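Local coordinates for uncharacterized protein (Vibrio parahaemolyticus, PDB 1ZBP) that is of unknown function but belongs to the ImpE family and joins an N-terminal run of helices to a beta-rich part, at residues 169-181 with 251-263. Residues are numbered along the deposited sequence; the frame is centred on the assembly and turned at random.
Sequences PIASINTLEIKSA and PISDLQNLQVIKE
Ile178 N donates a hydrogen bond to Gln256 O over 2.7 Å, nearly straight (170°), closing one end of an antiparallel pair of strands inside the eight-stranded sheet of this ImpE-family protein. Strands 175-178 and 257-260 illustrate how antiparallel neighbours alternate: Leu176 and Leu258 form the hydrogen-bonded pair, flanked by the non-hydrogen-bonded pairs Thr175 with Gln259 and Glu177 with Asn257. The leucines exchange two bonds, Leu176 N to Leu258 O and Leu258 N to Leu176 O. On the buried face they meet through their CB atoms, 3.7 Å apart, and Phe135 and Phe194 of the adjoining strands extend the apolar layer. CD1 of Ile178, carried by a CG1 anti to the carbonyl carbon (chi1 -52°), sits 3.3 Å from Leu255 O and beside Leu255 CD2, with Ile252 CD1 also touching; the Ile178 and Leu255 side chains cross at about a right angle. On the other face, Thr175 CG2 rests against the amide of Gln259, whose OE1 accepts a hydrogen bond from Lys262 NZ. At the far end, Val260 N donates a hydrogen bond to Asn174 O (2.9 Å) and Val260 CG1 lies 3.4 Å from Asn174 CA, while the Asn174 amide nitrogen, ND2, is hydrogen-bonded to Asp197 OD2.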
loop_
_atom_site.group_PDB
_atom_site.type_symbol
_atom_site.label_atom_id
_atom_site.label_comp_id
_atom_site.label_asym_id
_atom_site.label_seq_id
_atom_site.Cartn_x
_atom_site.Cartn_y
_atom_site.Cartn_z
ATOM N N PRO A 169 6.364 1.748 11.751
ATOM C CA PRO A 169 6.531 3.140 12.176
ATOM C C PRO A 169 7.585 3.811 11.309
ATOM O O PRO A 169 8.669 3.273 11.145
ATOM C CB PRO A 169 7.000 3.006 13.628
ATOM C CG PRO A 169 6.303 1.783 14.080
ATOM C CD PRO A 169 6.487 0.839 12.902
ATOM N N ILE A 170 7.253 4.964 10.736
ATOM C CA ILE A 170 8.200 5.691 9.906
ATOM C C ILE A 170 9.454 5.936 10.755
ATOM O O ILE A 170 10.575 5.879 10.251
ATOM C CB ILE A 170 7.595 7.027 9.414
ATOM C CG1 ILE A 170 6.430 6.730 8.476
ATOM C CG2 ILE A 170 8.661 7.864 8.710
ATOM C CD1 ILE A 170 5.677 7.978 8.026
ATOM N N ALA A 171 9.248 6.164 12.051
ATOM C CA ALA A 171 10.339 6.402 13.007
ATOM C C ALA A 171 11.313 5.223 13.124
ATOM O O ALA A 171 12.467 5.392 13.547
ATOM C CB ALA A 171 9.766 6.722 14.379
ATOM N N SER A 172 10.842 4.032 12.761
ATOM C CA SER A 172 11.665 2.823 12.810
ATOM C C SER A 172 12.490 2.644 11.543
ATOM O O SER A 172 13.275 1.713 11.450
ATOM C CB SER A 172 10.779 1.585 12.999
ATOM O OG SER A 172 10.339 1.455 14.343
ATOM N N ILE A 173 12.318 3.532 10.571
ATOM C CA ILE A 173 13.053 3.420 9.314
ATOM C C ILE A 173 14.426 4.073 9.366
ATOM O O ILE A 173 14.566 5.210 9.819
ATOM C CB ILE A 173 12.276 4.068 8.132
ATOM C CG1 ILE A 173 10.959 3.324 7.880
ATOM C CG2 ILE A 173 13.136 4.056 6.888
ATOM C CD1 ILE A 173 10.000 4.066 6.973
ATOM N N ASN A 174 15.431 3.338 8.887
ATOM C CA ASN A 174 16.802 3.821 8.806
ATOM C C ASN A 174 17.057 4.220 7.336
ATOM O O ASN A 174 17.470 5.342 7.057
ATOM C CB ASN A 174 17.787 2.735 9.245
ATOM C CG ASN A 174 17.570 2.282 10.693
ATOM O OD1 ASN A 174 17.499 3.095 11.623
ATOM N ND2 ASN A 174 17.475 0.973 10.882
ATOM N N THR A 175 16.826 3.305 6.400
ATOM C CA THR A 175 16.981 3.635 4.985
ATOM C C THR A 175 15.751 3.112 4.253
ATOM O O THR A 175 15.144 2.127 4.672
ATOM C CB THR A 175 18.245 2.992 4.332
ATOM O OG1 THR A 175 18.225 1.577 4.543
ATOM C CG2 THR A 175 19.537 3.596 4.908
ATOM N N LEU A 176 15.364 3.772 3.169
ATOM C CA LEU A 176 14.203 3.311 2.400
ATOM C C LEU A 176 14.430 3.713 0.957
ATOM O O LEU A 176 14.870 4.822 0.675
ATOM C CB LEU A 176 12.903 3.937 2.941
ATOM C CG LEU A 176 11.530 3.408 2.494
ATOM C CD1 LEU A 176 11.167 4.019 1.184
ATOM C CD2 LEU A 176 11.530 1.882 2.409
ATOM N N GLU A 177 14.154 2.801 0.041
ATOM C CA GLU A 177 14.336 3.095 -1.365
ATOM C C GLU A 177 13.128 2.611 -2.145
ATOM O O GLU A 177 12.749 1.437 -2.067
ATOM C CB GLU A 177 15.608 2.421 -1.894
ATOM C CG GLU A 177 15.892 2.674 -3.381
ATOM C CD GLU A 177 16.916 1.704 -3.982
ATOM O OE1 GLU A 177 17.151 1.786 -5.217
ATOM O OE2 GLU A 177 17.479 0.862 -3.231
ATOM N N ILE A 178 12.512 3.525 -2.882
ATOM C CA ILE A 178 11.353 3.177 -3.684
ATOM C C ILE A 178 11.811 3.077 -5.130
ATOM O O ILE A 178 12.284 4.049 -5.711
ATOM C CB ILE A 178 10.266 4.237 -3.553
ATOM C CG1 ILE A 178 9.984 4.486 -2.067
ATOM C CG2 ILE A 178 8.991 3.767 -4.251
ATOM C CD1 ILE A 178 8.913 5.505 -1.821
ATOM N N LYS A 179 11.683 1.883 -5.692
ATOM C CA LYS A 179 12.107 1.627 -7.054
ATOM C C LYS A 179 11.088 2.111 -8.065
ATOM O O LYS A 179 9.962 2.475 -7.720
ATOM C CB LYS A 179 12.403 0.125 -7.239
ATOM C CG LYS A 179 13.787 -0.292 -6.721
ATOM C CD LYS A 179 13.836 -1.741 -6.224
ATOM C CE LYS A 179 13.333 -2.748 -7.271
ATOM N NZ LYS A 179 13.460 -4.194 -6.845
ATOM N N SER A 180 11.502 2.160 -9.322
ATOM C CA SER A 180 10.599 2.587 -10.378
ATOM C C SER A 180 9.852 1.341 -10.808
ATOM O O SER A 180 10.388 0.229 -10.736
ATOM C CB SER A 180 11.390 3.187 -11.533
ATOM O OG SER A 180 11.952 4.441 -11.123
ATOM N N ALA A 181 8.599 1.527 -11.209
ATOM C CA ALA A 181 7.748 0.423 -11.634
ATOM C C ALA A 181 8.230 -0.120 -12.962
ATOM O O ALA A 181 8.533 0.634 -13.884
ATOM C CB ALA A 181 6.304 0.885 -11.754
ATOM N N PRO A 251 3.926 13.828 -3.023
ATOM C CA PRO A 251 3.278 12.578 -3.440
ATOM C C PRO A 251 4.298 11.446 -3.324
ATOM O O PRO A 251 5.480 11.631 -3.617
ATOM C CB PRO A 251 2.849 12.863 -4.881
ATOM C CG PRO A 251 3.761 13.959 -5.324
ATOM C CD PRO A 251 3.910 14.827 -4.102
ATOM N N ILE A 252 3.852 10.277 -2.883
ATOM C CA ILE A 252 4.767 9.164 -2.691
ATOM C C ILE A 252 5.540 8.845 -3.972
ATOM O O ILE A 252 6.703 8.448 -3.906
ATOM C CB ILE A 252 4.014 7.914 -2.159
ATOM C CG1 ILE A 252 5.015 6.941 -1.550
ATOM C CG2 ILE A 252 3.198 7.240 -3.261
ATOM C CD1 ILE A 252 5.733 7.507 -0.369
ATOM N N SER A 253 4.915 9.064 -5.130
ATOM C CA SER A 253 5.579 8.785 -6.395
ATOM C C SER A 253 6.814 9.662 -6.630
ATOM O O SER A 253 7.643 9.349 -7.483
ATOM C CB SER A 253 4.598 8.945 -7.564
ATOM O OG SER A 253 4.250 10.303 -7.776
ATOM N N ASP A 254 6.948 10.755 -5.889
ATOM C CA ASP A 254 8.116 11.612 -6.074
ATOM C C ASP A 254 9.152 11.353 -5.011
ATOM O O ASP A 254 10.099 12.119 -4.865
ATOM C CB ASP A 254 7.755 13.090 -6.032
ATOM C CG ASP A 254 6.864 13.500 -7.171
ATOM O OD1 ASP A 254 6.868 12.810 -8.216
ATOM O OD2 ASP A 254 6.159 14.520 -7.021
ATOM N N LEU A 255 8.962 10.285 -4.252
ATOM C CA LEU A 255 9.913 9.926 -3.211
ATOM C C LEU A 255 10.745 8.738 -3.699
ATOM O O LEU A 255 10.192 7.684 -4.015
ATOM C CB LEU A 255 9.170 9.548 -1.926
ATOM C CG LEU A 255 10.054 9.124 -0.752
ATOM C CD1 LEU A 255 10.878 10.318 -0.273
ATOM C CD2 LEU A 255 9.197 8.579 0.380
ATOM N N GLN A 256 12.064 8.916 -3.761
ATOM C CA GLN A 256 12.965 7.846 -4.192
ATOM C C GLN A 256 13.647 7.166 -3.005
ATOM O O GLN A 256 13.696 5.940 -2.946
ATOM C CB GLN A 256 14.058 8.361 -5.145
ATOM C CG GLN A 256 13.636 8.575 -6.589
ATOM C CD GLN A 256 12.806 9.831 -6.774
ATOM O OE1 GLN A 256 13.205 10.921 -6.349
ATOM N NE2 GLN A 256 11.643 9.687 -7.414
ATOM N N ASN A 257 14.181 7.948 -2.071
ATOM C CA ASN A 257 14.855 7.370 -0.912
ATOM C C ASN A 257 14.678 8.163 0.381
ATOM O O ASN A 257 14.485 9.380 0.378
ATOM C CB ASN A 257 16.366 7.231 -1.156
ATOM C CG ASN A 257 16.758 7.449 -2.605
ATOM O OD1 ASN A 257 16.744 6.517 -3.419
ATOM N ND2 ASN A 257 17.104 8.694 -2.943
ATOM N N LEU A 258 14.740 7.448 1.491
ATOM C CA LEU A 258 14.662 8.062 2.802
ATOM C C LEU A 258 15.909 7.644 3.564
ATOM O O LEU A 258 16.281 6.475 3.554
ATOM C CB LEU A 258 13.422 7.596 3.564
ATOM C CG LEU A 258 12.104 8.311 3.281
ATOM C CD1 LEU A 258 11.010 7.679 4.136
ATOM C CD2 LEU A 258 12.241 9.793 3.588
ATOM N N GLN A 259 16.552 8.606 4.214
ATOM C CA GLN A 259 17.755 8.373 5.018
ATOM C C GLN A 259 17.514 9.043 6.371
ATOM O O GLN A 259 17.497 10.271 6.449
ATOM C CB GLN A 259 18.971 9.003 4.336
ATOM C CG GLN A 259 19.967 8.002 3.797
ATOM C CD GLN A 259 20.832 7.394 4.893
ATOM O OE1 GLN A 259 20.448 7.388 6.066
ATOM N NE2 GLN A 259 22.004 6.875 4.512
ATOM N N VAL A 260 17.328 8.240 7.419
ATOM C CA VAL A 260 17.060 8.751 8.768
ATOM C C VAL A 260 18.191 9.616 9.330
ATOM O O VAL A 260 19.375 9.365 9.092
ATOM C CB VAL A 260 16.775 7.571 9.758
ATOM C CG1 VAL A 260 18.064 6.769 10.034
ATOM C CG2 VAL A 260 16.196 8.095 11.060
ATOM N N ILE A 261 17.819 10.651 10.067
ATOM C CA ILE A 261 18.798 11.538 10.671
ATOM C C ILE A 261 19.218 10.880 11.986
ATOM O O ILE A 261 18.433 10.820 12.918
ATOM C CB ILE A 261 18.161 12.941 10.873
ATOM C CG1 ILE A 261 17.908 13.549 9.499
ATOM C CG2 ILE A 261 19.063 13.853 11.723
ATOM C CD1 ILE A 261 17.622 15.044 9.499
ATOM N N LYS A 262 20.444 10.361 12.045
ATOM C CA LYS A 262 20.917 9.678 13.247
ATOM C C LYS A 262 21.405 10.668 14.285
ATOM O O LYS A 262 21.578 11.847 13.994
ATOM C CB LYS A 262 22.065 8.680 12.943
ATOM C CG LYS A 262 22.395 8.402 11.469
ATOM C CD LYS A 262 21.415 7.451 10.795
ATOM C CE LYS A 262 21.840 7.117 9.349
ATOM N NZ LYS A 262 20.892 6.176 8.649
ATOM N N GLU A 263 21.604 10.184 15.507
ATOM C CA GLU A 263 22.126 11.018 16.589
ATOM C C GLU A 263 23.398 10.313 17.051
ATOM O O GLU A 263 23.361 9.474 17.950
ATOM C CB GLU A 263 21.124 11.113 17.737
ATOM C CG GLU A 263 19.691 11.150 17.263
ATOM C CD GLU A 263 18.725 11.436 18.381
ATOM O OE1 GLU A 263 17.563 10.963 18.303
ATOM O OE2 GLU A 263 19.126 12.153 19.328
#